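Long-range contact in DELTA1-pyrroline-2-carboxylate reductase (Thermococcus litoralis DSM 5473, PDB 6T3E), which probably catalyses the NADH-dependent reduction of Delta1-pyrroline-2-carboxylate to L-proline: residues E41-L53 against L323-K337. Numbering follows the deposited sequence.
Sequences EVIESVERAFLEL and LAIEDAITAKLAYEK
Two helices from distant parts of this ornithine cyclodeaminase/mu-crystallin family fold pack together where Ala49 meets Ile325 and Ile329. Their axes come within 8.8 Å, and their N-to-C directions make an angle of 128°, nearer perpendicular than antiparallel. The small Ala49 CB lies 3.7 Å from Ile329 CG2. Ile325 CD1 sits over the centre of the Phe50 ring in a CH-pi contact, 3.7 Å from its centroid. With chi1 at 64°, Ile325 CG1 lies between its backbone N and carbonyl carbon, and CD1 extends from there to the ring. Glu326 OE2 meets the ring at its edge, in plane, near CZ; the carboxylate is turned 67° from the ring. Glu326 OE1 forms a salt bridge with Arg134 NE of the proline pocket, and the Glu326 side chain lies about 4 Å from the bound NADH. Leu53 and Leu323 meet tip to tip through their CD2 atoms. Farther along, Leu333 CG is 3.8 Å from Ser45 OG, which donates a hydrogen bond to Glu41 O. Glu41 OE1 and Lys337 NZ form a long salt bridge of 3.7 Å; Lys337 NZ also hydrogen-bonds to Leu36 O. Strands 58-68 and 73-82 cover the Leu323 and Ile325 end, while helix 128-146 packs against Val42, Glu326 and Thr330.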
loop_
_atom_site.group_PDB
_atom_site.type_symbol
_atom_site.label_atom_id
_atom_site.label_comp_id
_atom_site.label_asym_id
_atom_site.label_seq_id
_atom_site.Cartn_x
_atom_site.Cartn_y
_atom_site.Cartn_z
ATOM N N GLU B 41 -6.832 23.614 12.006
ATOM C CA GLU B 41 -5.657 22.813 12.342
ATOM C C GLU B 41 -5.147 22.046 11.123
ATOM O O GLU B 41 -3.940 22.009 10.858
ATOM C CB GLU B 41 -5.989 21.863 13.493
ATOM C CG GLU B 41 -5.742 22.461 14.863
ATOM C CD GLU B 41 -6.285 21.601 15.997
ATOM O OE1 GLU B 41 -5.911 21.855 17.169
ATOM O OE2 GLU B 41 -7.089 20.677 15.717
ATOM N N VAL B 42 -6.063 21.414 10.376
ATOM C CA VAL B 42 -5.677 20.583 9.237
ATOM C C VAL B 42 -5.068 21.436 8.139
ATOM O O VAL B 42 -4.134 21.000 7.449
ATOM C CB VAL B 42 -6.887 19.783 8.712
ATOM C CG1 VAL B 42 -6.451 18.779 7.653
ATOM C CG2 VAL B 42 -7.557 19.045 9.845
ATOM N N ILE B 43 -5.571 22.658 7.963
ATOM C CA ILE B 43 -5.000 23.551 6.963
ATOM C C ILE B 43 -3.544 23.845 7.295
ATOM O O ILE B 43 -2.654 23.710 6.445
ATOM C CB ILE B 43 -5.836 24.839 6.866
ATOM C CG1 ILE B 43 -7.117 24.573 6.059
ATOM C CG2 ILE B 43 -4.997 25.990 6.292
ATOM C CD1 ILE B 43 -8.220 25.547 6.333
ATOM N N GLU B 44 -3.275 24.194 8.557
ATOM C CA GLU B 44 -1.899 24.434 8.975
ATOM C C GLU B 44 -1.042 23.192 8.788
ATOM O O GLU B 44 0.094 23.279 8.306
ATOM C CB GLU B 44 -1.861 24.891 10.435
ATOM C CG GLU B 44 -2.530 26.237 10.686
ATOM C CD GLU B 44 -2.773 26.515 12.163
ATOM O OE1 GLU B 44 -1.978 26.048 13.011
ATOM O OE2 GLU B 44 -3.771 27.197 12.474
ATOM N N SER B 45 -1.590 22.019 9.115
ATOM C CA SER B 45 -0.796 20.794 9.085
ATOM C C SER B 45 -0.473 20.370 7.661
ATOM O O SER B 45 0.663 19.975 7.372
ATOM C CB SER B 45 -1.539 19.673 9.806
ATOM O OG SER B 45 -1.941 20.084 11.096
ATOM N N VAL B 46 -1.457 20.439 6.758
ATOM C CA VAL B 46 -1.211 20.073 5.368
ATOM C C VAL B 46 -0.218 21.049 4.737
ATOM O O VAL B 46 0.632 20.663 3.925
ATOM C CB VAL B 46 -2.537 20.006 4.584
ATOM C CG1 VAL B 46 -2.268 19.999 3.085
ATOM C CG2 VAL B 46 -3.367 18.776 4.980
ATOM N N GLU B 47 -0.280 22.322 5.129
ATOM C CA GLU B 47 0.685 23.289 4.619
ATOM C C GLU B 47 2.106 22.931 5.039
ATOM O O GLU B 47 3.040 23.013 4.231
ATOM C CB GLU B 47 0.323 24.688 5.108
ATOM C CG GLU B 47 1.210 25.768 4.553
ATOM C CD GLU B 47 0.537 27.138 4.564
ATOM O OE1 GLU B 47 -0.510 27.303 5.258
ATOM O OE2 GLU B 47 1.048 28.030 3.848
ATOM N N ARG B 48 2.287 22.509 6.292
ATOM C CA ARG B 48 3.615 22.130 6.769
ATOM C C ARG B 48 4.112 20.859 6.088
ATOM O O ARG B 48 5.317 20.712 5.830
ATOM C CB ARG B 48 3.589 21.947 8.293
ATOM C CG ARG B 48 4.938 21.538 8.870
ATOM C CD ARG B 48 4.859 20.406 9.919
ATOM N NE ARG B 48 6.086 20.304 10.724
ATOM C CZ ARG B 48 7.293 19.983 10.250
ATOM N NH1 ARG B 48 7.466 19.712 8.959
ATOM N NH2 ARG B 48 8.338 19.931 11.074
ATOM N N ALA B 49 3.190 19.943 5.771
ATOM C CA ALA B 49 3.564 18.705 5.096
ATOM C C ALA B 49 4.151 18.986 3.720
ATOM O O ALA B 49 5.093 18.308 3.285
ATOM C CB ALA B 49 2.353 17.789 4.992
ATOM N N PHE B 50 3.584 19.963 3.006
ATOM C CA PHE B 50 4.104 20.334 1.696
ATOM C C PHE B 50 5.418 21.098 1.809
ATOM O O PHE B 50 6.304 20.939 0.959
ATOM C CB PHE B 50 3.062 21.151 0.935
ATOM C CG PHE B 50 2.043 20.306 0.232
ATOM C CD1 PHE B 50 2.344 19.700 -0.976
ATOM C CD2 PHE B 50 0.795 20.093 0.794
ATOM C CE1 PHE B 50 1.423 18.915 -1.616
ATOM C CE2 PHE B 50 -0.148 19.303 0.152
ATOM C CZ PHE B 50 0.163 18.710 -1.052
ATOM N N LEU B 51 5.568 21.925 2.847
ATOM C CA LEU B 51 6.859 22.553 3.082
ATOM C C LEU B 51 7.911 21.505 3.405
ATOM O O LEU B 51 9.049 21.585 2.921
ATOM C CB LEU B 51 6.756 23.571 4.214
ATOM C CG LEU B 51 8.063 24.262 4.625
ATOM C CD1 LEU B 51 8.697 24.996 3.451
ATOM C CD2 LEU B 51 7.815 25.208 5.791
ATOM N N GLU B 52 7.540 20.499 4.205
ATOM C CA GLU B 52 8.462 19.405 4.485
ATOM C C GLU B 52 8.796 18.631 3.212
ATOM O O GLU B 52 9.944 18.202 3.026
ATOM C CB GLU B 52 7.867 18.496 5.569
ATOM C CG GLU B 52 8.602 17.167 5.792
ATOM C CD GLU B 52 8.253 16.472 7.115
ATOM O OE1 GLU B 52 7.520 17.052 7.946
ATOM O OE2 GLU B 52 8.711 15.325 7.317
ATOM N N LEU B 53 7.825 18.492 2.304
ATOM C CA LEU B 53 8.063 17.810 1.031
ATOM C C LEU B 53 9.020 18.596 0.136
ATOM O O LEU B 53 9.839 18.004 -0.576
ATOM C CB LEU B 53 6.735 17.576 0.318
ATOM C CG LEU B 53 6.760 17.486 -1.205
ATOM C CD1 LEU B 53 7.358 16.153 -1.644
ATOM C CD2 LEU B 53 5.354 17.673 -1.756
ATOM N N LEU B 323 -2.551 13.517 -2.313
ATOM C CA LEU B 323 -1.163 13.136 -2.088
ATOM C C LEU B 323 -1.039 12.532 -0.693
ATOM O O LEU B 323 -1.644 13.027 0.264
ATOM C CB LEU B 323 -0.222 14.336 -2.258
ATOM C CG LEU B 323 1.260 13.999 -2.456
ATOM C CD1 LEU B 323 1.498 13.112 -3.671
ATOM C CD2 LEU B 323 2.084 15.276 -2.535
ATOM N N ALA B 324 -0.241 11.467 -0.576
ATOM C CA ALA B 324 -0.213 10.688 0.657
ATOM C C ALA B 324 0.302 11.476 1.855
ATOM O O ALA B 324 -0.002 11.104 2.996
ATOM C CB ALA B 324 0.631 9.425 0.470
ATOM N N ILE B 325 1.075 12.545 1.635
ATOM C CA ILE B 325 1.609 13.298 2.768
ATOM C C ILE B 325 0.490 13.948 3.558
ATOM O O ILE B 325 0.624 14.171 4.769
ATOM C CB ILE B 325 2.633 14.357 2.322
ATOM C CG1 ILE B 325 1.978 15.415 1.435
ATOM C CG2 ILE B 325 3.797 13.713 1.642
ATOM C CD1 ILE B 325 2.851 16.639 1.236
ATOM N N GLU B 326 -0.612 14.301 2.892
ATOM C CA GLU B 326 -1.724 14.917 3.602
ATOM C C GLU B 326 -2.378 13.936 4.567
ATOM O O GLU B 326 -2.817 14.332 5.653
ATOM C CB GLU B 326 -2.730 15.465 2.592
ATOM C CG GLU B 326 -2.071 16.015 1.329
ATOM C CD GLU B 326 -3.046 16.304 0.200
ATOM O OE1 GLU B 326 -4.066 15.599 0.062
ATOM O OE2 GLU B 326 -2.782 17.254 -0.561
ATOM N N ASP B 327 -2.412 12.651 4.216
ATOM C CA ASP B 327 -2.934 11.667 5.152
ATOM C C ASP B 327 -1.983 11.476 6.326
ATOM O O ASP B 327 -2.422 11.432 7.479
ATOM C CB ASP B 327 -3.195 10.342 4.436
ATOM C CG ASP B 327 -3.991 10.522 3.152
ATOM O OD1 ASP B 327 -5.126 11.050 3.217
ATOM O OD2 ASP B 327 -3.470 10.142 2.076
ATOM N N ALA B 328 -0.673 11.414 6.065
ATOM C CA ALA B 328 0.262 11.152 7.159
ATOM C C ALA B 328 0.289 12.313 8.149
ATOM O O ALA B 328 0.299 12.099 9.363
ATOM C CB ALA B 328 1.663 10.861 6.619
ATOM N N ILE B 329 0.302 13.552 7.660
ATOM C CA ILE B 329 0.360 14.685 8.579
ATOM C C ILE B 329 -0.943 14.806 9.357
ATOM O O ILE B 329 -0.949 15.215 10.525
ATOM C CB ILE B 329 0.724 15.987 7.836
ATOM C CG1 ILE B 329 1.136 17.062 8.841
ATOM C CG2 ILE B 329 -0.417 16.475 6.977
ATOM C CD1 ILE B 329 2.424 16.749 9.542
ATOM N N THR B 330 -2.068 14.467 8.729
ATOM C CA THR B 330 -3.334 14.513 9.447
ATOM C C THR B 330 -3.486 13.334 10.415
ATOM O O THR B 330 -3.901 13.524 11.567
ATOM C CB THR B 330 -4.470 14.575 8.433
ATOM O OG1 THR B 330 -4.312 15.764 7.649
ATOM C CG2 THR B 330 -5.820 14.613 9.122
ATOM N N ALA B 331 -3.071 12.130 10.000
ATOM C CA ALA B 331 -3.161 10.969 10.881
ATOM C C ALA B 331 -2.283 11.130 12.109
ATOM O O ALA B 331 -2.699 10.777 13.221
ATOM C CB ALA B 331 -2.756 9.707 10.137
ATOM N N LYS B 332 -1.072 11.677 11.942
ATOM C CA LYS B 332 -0.209 11.845 13.104
ATOM C C LYS B 332 -0.717 12.973 13.990
ATOM O O LYS B 332 -0.692 12.860 15.218
ATOM C CB LYS B 332 1.233 12.111 12.655
ATOM C CG LYS B 332 2.273 12.212 13.785
ATOM C CD LYS B 332 2.938 10.841 14.111
ATOM C CE LYS B 332 4.002 10.923 15.244
ATOM N NZ LYS B 332 3.988 9.745 16.185
ATOM N N LEU B 333 -1.270 14.015 13.372
ATOM C CA LEU B 333 -1.973 15.070 14.094
ATOM C C LEU B 333 -3.091 14.484 14.945
ATOM O O LEU B 333 -3.204 14.779 16.141
ATOM C CB LEU B 333 -2.510 16.086 13.079
ATOM C CG LEU B 333 -3.228 17.366 13.477
ATOM C CD1 LEU B 333 -4.719 17.181 13.566
ATOM C CD2 LEU B 333 -2.661 17.871 14.779
ATOM N N ALA B 334 -3.944 13.664 14.330
ATOM C CA ALA B 334 -5.068 13.095 15.055
ATOM C C ALA B 334 -4.603 12.090 16.097
ATOM O O ALA B 334 -5.143 12.045 17.208
ATOM C CB ALA B 334 -6.036 12.443 14.073
ATOM N N TYR B 335 -3.599 11.280 15.763
ATOM C CA TYR B 335 -3.118 10.265 16.693
ATOM C C TYR B 335 -2.543 10.893 17.956
ATOM O O TYR B 335 -2.847 10.459 19.075
ATOM C CB TYR B 335 -2.074 9.393 16.000
ATOM C CG TYR B 335 -1.311 8.468 16.911
ATOM C CD1 TYR B 335 -1.898 7.308 17.401
ATOM C CD2 TYR B 335 0.005 8.751 17.283
ATOM C CE1 TYR B 335 -1.201 6.448 18.235
ATOM C CE2 TYR B 335 0.713 7.894 18.110
ATOM C CZ TYR B 335 0.101 6.744 18.581
ATOM O OH TYR B 335 0.783 5.878 19.389
ATOM N N GLU B 336 -1.737 11.947 17.802
ATOM C CA GLU B 336 -1.108 12.536 18.976
ATOM C C GLU B 336 -2.115 13.291 19.839
ATOM O O GLU B 336 -1.928 13.395 21.056
ATOM C CB GLU B 336 0.040 13.445 18.547
ATOM C CG GLU B 336 1.292 12.696 18.090
ATOM C CD GLU B 336 2.404 13.644 17.683
ATOM O OE1 GLU B 336 2.308 14.845 18.018
ATOM O OE2 GLU B 336 3.372 13.200 17.029
ATOM N N LYS B 337 -3.194 13.804 19.248
ATOM C CA LYS B 337 -4.226 14.438 20.059
ATOM C C LYS B 337 -5.045 13.398 20.812
ATOM O O LYS B 337 -5.514 13.668 21.926
ATOM C CB LYS B 337 -5.120 15.302 19.179
ATOM C CG LYS B 337 -4.593 16.712 19.003
ATOM C CD LYS B 337 -5.414 17.459 17.975
ATOM C CE LYS B 337 -5.717 18.860 18.448
ATOM N NZ LYS B 337 -7.075 18.904 19.044
#